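Long-range contact in conserved domain protein (Streptococcus pneumoniae, PDB 4IAJ), which is of unknown function but belongs to the DUF4649 family and folds into a four-stranded antiparallel sheet with two helices: residues B[3-14]-B[41-52]. Residues are numbered along the deposited sequence; the frame is centred on the assembly and turned at random.
With EDO (1,2-ethanediol), chain P.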
# COMPACT_ATOMS: atom_id res chain seq x y z
N VAL B 3 -12.23 -35.23 4.42
CA VAL B 3 -12.56 -33.86 4.03
C VAL B 3 -11.76 -33.45 2.80
O VAL B 3 -10.56 -33.67 2.77
CB VAL B 3 -12.26 -32.86 5.17
CG1 VAL B 3 -12.68 -31.45 4.79
CG2 VAL B 3 -12.95 -33.30 6.46
N LEU B 4 -12.40 -32.84 1.81
CA LEU B 4 -11.70 -32.47 0.58
C LEU B 4 -10.60 -31.44 0.86
O LEU B 4 -9.46 -31.59 0.41
CB LEU B 4 -12.67 -31.94 -0.48
CG LEU B 4 -12.15 -31.87 -1.92
CD1 LEU B 4 -11.91 -33.27 -2.49
CD2 LEU B 4 -13.11 -31.08 -2.79
N ASN B 5 -10.93 -30.40 1.62
CA ASN B 5 -9.99 -29.32 1.94
C ASN B 5 -9.67 -29.20 3.42
O ASN B 5 -10.56 -29.04 4.26
CB ASN B 5 -10.55 -28.00 1.46
CG ASN B 5 -10.74 -27.97 -0.03
OD1 ASN B 5 -9.82 -28.28 -0.78
ND2 ASN B 5 -11.94 -27.62 -0.47
N MSE B 6 -8.38 -29.22 3.73
CA MSE B 6 -7.96 -29.06 5.11
C MSE B 6 -8.36 -27.72 5.71
O MSE B 6 -8.67 -27.66 6.89
CB MSE B 6 -6.44 -29.22 5.23
CG MSE B 6 -6.14 -30.08 6.44
SE MSE B 6 -4.19 -30.19 6.51
CE MSE B 6 -4.05 -31.70 5.25
N ILE B 7 -8.35 -26.64 4.91
CA ILE B 7 -8.74 -25.31 5.38
C ILE B 7 -9.82 -24.67 4.49
O ILE B 7 -9.67 -24.62 3.27
CB ILE B 7 -7.54 -24.36 5.51
CG1 ILE B 7 -6.54 -24.95 6.50
CG2 ILE B 7 -7.98 -22.99 6.00
CD1 ILE B 7 -5.32 -24.09 6.74
N GLU B 8 -10.91 -24.23 5.11
CA GLU B 8 -11.95 -23.45 4.47
C GLU B 8 -12.19 -22.23 5.33
O GLU B 8 -12.28 -22.34 6.54
CB GLU B 8 -13.23 -24.24 4.31
CG GLU B 8 -13.06 -25.46 3.41
CD GLU B 8 -14.36 -25.94 2.77
OE1 GLU B 8 -15.42 -25.29 2.94
OE2 GLU B 8 -14.30 -26.99 2.07
N ILE B 9 -12.25 -21.06 4.70
CA ILE B 9 -12.44 -19.82 5.43
C ILE B 9 -13.58 -19.04 4.78
O ILE B 9 -13.57 -18.81 3.58
CB ILE B 9 -11.18 -18.94 5.42
CG1 ILE B 9 -9.96 -19.71 5.95
CG2 ILE B 9 -11.42 -17.68 6.23
CD1 ILE B 9 -8.64 -18.99 5.68
N THR B 10 -14.56 -18.63 5.59
CA THR B 10 -15.64 -17.81 5.07
C THR B 10 -15.58 -16.46 5.79
O THR B 10 -15.44 -16.40 7.00
CB THR B 10 -17.01 -18.47 5.23
OG1 THR B 10 -17.06 -19.68 4.46
CG2 THR B 10 -18.09 -17.55 4.74
N TYR B 11 -15.64 -15.39 5.02
CA TYR B 11 -15.55 -14.05 5.58
C TYR B 11 -16.56 -13.16 4.90
O TYR B 11 -17.16 -13.53 3.88
CB TYR B 11 -14.13 -13.50 5.45
CG TYR B 11 -13.62 -13.43 4.05
CD1 TYR B 11 -13.94 -12.38 3.22
CD2 TYR B 11 -12.80 -14.43 3.56
CE1 TYR B 11 -13.46 -12.33 1.91
CE2 TYR B 11 -12.32 -14.39 2.27
CZ TYR B 11 -12.66 -13.35 1.45
OH TYR B 11 -12.16 -13.35 0.17
N ILE B 12 -16.78 -11.99 5.49
CA ILE B 12 -17.77 -11.03 4.99
C ILE B 12 -17.02 -9.85 4.45
O ILE B 12 -16.26 -9.23 5.18
CB ILE B 12 -18.70 -10.50 6.10
CG1 ILE B 12 -19.22 -11.64 6.98
CG2 ILE B 12 -19.85 -9.70 5.48
CD1 ILE B 12 -20.04 -12.68 6.25
N ASP B 13 -17.24 -9.52 3.18
CA ASP B 13 -16.51 -8.43 2.54
C ASP B 13 -17.26 -7.11 2.73
O ASP B 13 -18.29 -7.08 3.42
CB ASP B 13 -16.20 -8.75 1.06
CG ASP B 13 -17.42 -8.75 0.17
OD1 ASP B 13 -18.49 -8.21 0.53
OD2 ASP B 13 -17.29 -9.33 -0.94
N ALA B 14 -16.75 -6.05 2.13
CA ALA B 14 -17.28 -4.71 2.34
C ALA B 14 -18.65 -4.50 1.68
O ALA B 14 -19.36 -3.54 2.00
CB ALA B 14 -16.28 -3.67 1.86
N ALA B 41 -8.48 -9.72 1.59
CA ALA B 41 -9.45 -9.98 2.66
C ALA B 41 -8.94 -9.73 4.08
O ALA B 41 -9.68 -9.98 5.02
CB ALA B 41 -9.92 -11.42 2.55
N ASP B 42 -7.69 -9.28 4.22
CA ASP B 42 -7.00 -9.26 5.53
C ASP B 42 -7.73 -8.55 6.66
O ASP B 42 -7.56 -8.93 7.80
CB ASP B 42 -5.60 -8.62 5.43
CG ASP B 42 -4.60 -9.54 4.75
OD1 ASP B 42 -4.96 -10.69 4.40
OD2 ASP B 42 -3.47 -9.09 4.54
N TYR B 43 -8.51 -7.52 6.36
CA TYR B 43 -9.22 -6.81 7.45
C TYR B 43 -10.68 -7.26 7.56
O TYR B 43 -11.48 -6.61 8.22
CB TYR B 43 -9.15 -5.31 7.24
CG TYR B 43 -7.82 -4.74 7.61
CD1 TYR B 43 -6.78 -4.65 6.67
CD2 TYR B 43 -7.59 -4.29 8.88
CE1 TYR B 43 -5.56 -4.12 7.03
CE2 TYR B 43 -6.39 -3.74 9.25
CZ TYR B 43 -5.37 -3.66 8.34
OH TYR B 43 -4.18 -3.11 8.75
N TYR B 44 -11.04 -8.36 6.92
CA TYR B 44 -12.44 -8.74 6.92
C TYR B 44 -12.67 -9.70 8.08
O TYR B 44 -11.83 -10.56 8.35
CB TYR B 44 -12.82 -9.39 5.61
CG TYR B 44 -13.01 -8.47 4.41
CD1 TYR B 44 -13.52 -7.18 4.54
CD2 TYR B 44 -12.78 -8.94 3.14
CE1 TYR B 44 -13.73 -6.38 3.44
CE2 TYR B 44 -13.00 -8.15 2.02
CZ TYR B 44 -13.49 -6.88 2.17
OH TYR B 44 -13.76 -6.11 1.08
N PRO B 45 -13.82 -9.56 8.76
CA PRO B 45 -14.15 -10.51 9.82
C PRO B 45 -14.43 -11.91 9.28
O PRO B 45 -15.05 -12.08 8.22
CB PRO B 45 -15.42 -9.93 10.44
CG PRO B 45 -16.05 -9.14 9.33
CD PRO B 45 -14.92 -8.60 8.51
N VAL B 46 -13.98 -12.92 10.03
CA VAL B 46 -14.17 -14.31 9.64
C VAL B 46 -15.46 -14.84 10.25
O VAL B 46 -15.68 -14.78 11.45
CB VAL B 46 -12.97 -15.19 10.02
CG1 VAL B 46 -13.24 -16.66 9.74
CG2 VAL B 46 -11.73 -14.74 9.25
N GLN B 47 -16.32 -15.35 9.38
CA GLN B 47 -17.58 -15.92 9.80
C GLN B 47 -17.42 -17.38 10.15
O GLN B 47 -18.06 -17.85 11.07
CB GLN B 47 -18.60 -15.75 8.69
CG GLN B 47 -20.03 -15.86 9.19
CD GLN B 47 -20.95 -16.32 8.10
OE1 GLN B 47 -20.74 -17.39 7.51
NE2 GLN B 47 -21.98 -15.53 7.82
N LYS B 48 -16.58 -18.11 9.40
CA LYS B 48 -16.33 -19.53 9.66
C LYS B 48 -14.89 -19.94 9.30
O LYS B 48 -14.44 -19.64 8.21
CB LYS B 48 -17.31 -20.39 8.87
CG LYS B 48 -17.13 -21.89 9.04
CD LYS B 48 -18.25 -22.66 8.35
CE LYS B 48 -17.98 -22.84 6.87
NZ LYS B 48 -19.08 -23.56 6.18
N LEU B 49 -14.20 -20.61 10.22
CA LEU B 49 -12.87 -21.17 9.96
C LEU B 49 -12.93 -22.66 10.23
O LEU B 49 -13.16 -23.07 11.36
CB LEU B 49 -11.82 -20.51 10.84
CG LEU B 49 -10.44 -21.17 10.92
CD1 LEU B 49 -9.74 -21.15 9.56
CD2 LEU B 49 -9.59 -20.48 11.96
N THR B 50 -12.70 -23.46 9.20
CA THR B 50 -12.85 -24.91 9.27
C THR B 50 -11.50 -25.56 9.00
O THR B 50 -10.91 -25.36 7.92
CB THR B 50 -13.91 -25.43 8.27
OG1 THR B 50 -15.17 -24.78 8.51
CG2 THR B 50 -14.11 -26.91 8.40
N TYR B 51 -11.02 -26.31 9.98
CA TYR B 51 -9.75 -27.01 9.89
C TYR B 51 -9.97 -28.52 9.92
O TYR B 51 -10.44 -29.07 10.92
CB TYR B 51 -8.84 -26.59 11.04
CG TYR B 51 -7.52 -27.31 11.04
CD1 TYR B 51 -6.53 -26.98 10.12
CD2 TYR B 51 -7.25 -28.32 11.95
CE1 TYR B 51 -5.31 -27.64 10.12
CE2 TYR B 51 -6.04 -28.98 11.95
CZ TYR B 51 -5.07 -28.63 11.03
OH TYR B 51 -3.86 -29.26 11.02
N LYS B 52 -9.62 -29.20 8.83
CA LYS B 52 -9.91 -30.63 8.65
C LYS B 52 -11.36 -30.97 8.95
O LYS B 52 -11.66 -32.00 9.53
CB LYS B 52 -9.00 -31.47 9.55
CG LYS B 52 -7.54 -31.11 9.39
CD LYS B 52 -6.65 -32.03 10.21
CE LYS B 52 -6.44 -33.35 9.52
NZ LYS B 52 -5.16 -33.95 9.97
C1 EDO P . -5.47 -7.19 9.64
O1 EDO P . -5.78 -8.25 10.54
C2 EDO P . -4.11 -7.34 8.97
O2 EDO P . -3.54 -8.65 9.13
O HOH W 1 -11.62 -28.00 6.80
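Strands 7-12 and 46-51 are the central antiparallel pair of the four-stranded sheet. Glu-8 and Thr-50 form a hydrogen-bonded pair, with Glu-8 N to Thr-50 O at 3.0 Å and a return bond from Thr-50 N to Glu-8 O. Thr-10 pairs likewise with Lys-48. A classic beta bulge follows: Gln-47 and Lys-48 both face Thr-10. Gln-47 N (2.7 Å) and Lys-48 N (3.2 Å) both donate to Thr-10 O, from the same face of its carbonyl plane. Beyond the bulge, Ile-12 N bonds to Pro-45 O.

On one sheet face, Ile-9 and Leu-49 run side by side, with Ile-9 CG1 3.9 Å from Leu-49 CD1. Ile-7 CG1 meets the edge of the Tyr-51 ring. Helices 26-35 and 65-71 pack on this face. On the other face, Thr-10 OG1 bonds to Thr-20 and Thr-50 OG1 to Asn-55, which ties the pair to both outer strands.

Aromatic contacts lie at the C-terminal end of strand 7-12. Tyr-11 CG sits between its backbone N and carbonyl carbon (chi1 59°), which places the ring beside 41-44, where Ala-41 CB lies over one face, 3.8 Å from the centroid. The Tyr-44 ring is nearly parallel to the Tyr-11 ring but slid aside. Asp-13 CA stands over the centre of the Tyr-44 ring at 3.4 Å from its centroid. Tyr-44 OH accepts from Ala-14 N at 3.2 Å.

The two bonds on Thr-10 O keep the strands joined through the bulge. Past the strand end, side-chain contacts of Tyr-44 with Asp-13 and Ala-14 replace backbone pairing, and apolar side chains bind the sheet to its helices.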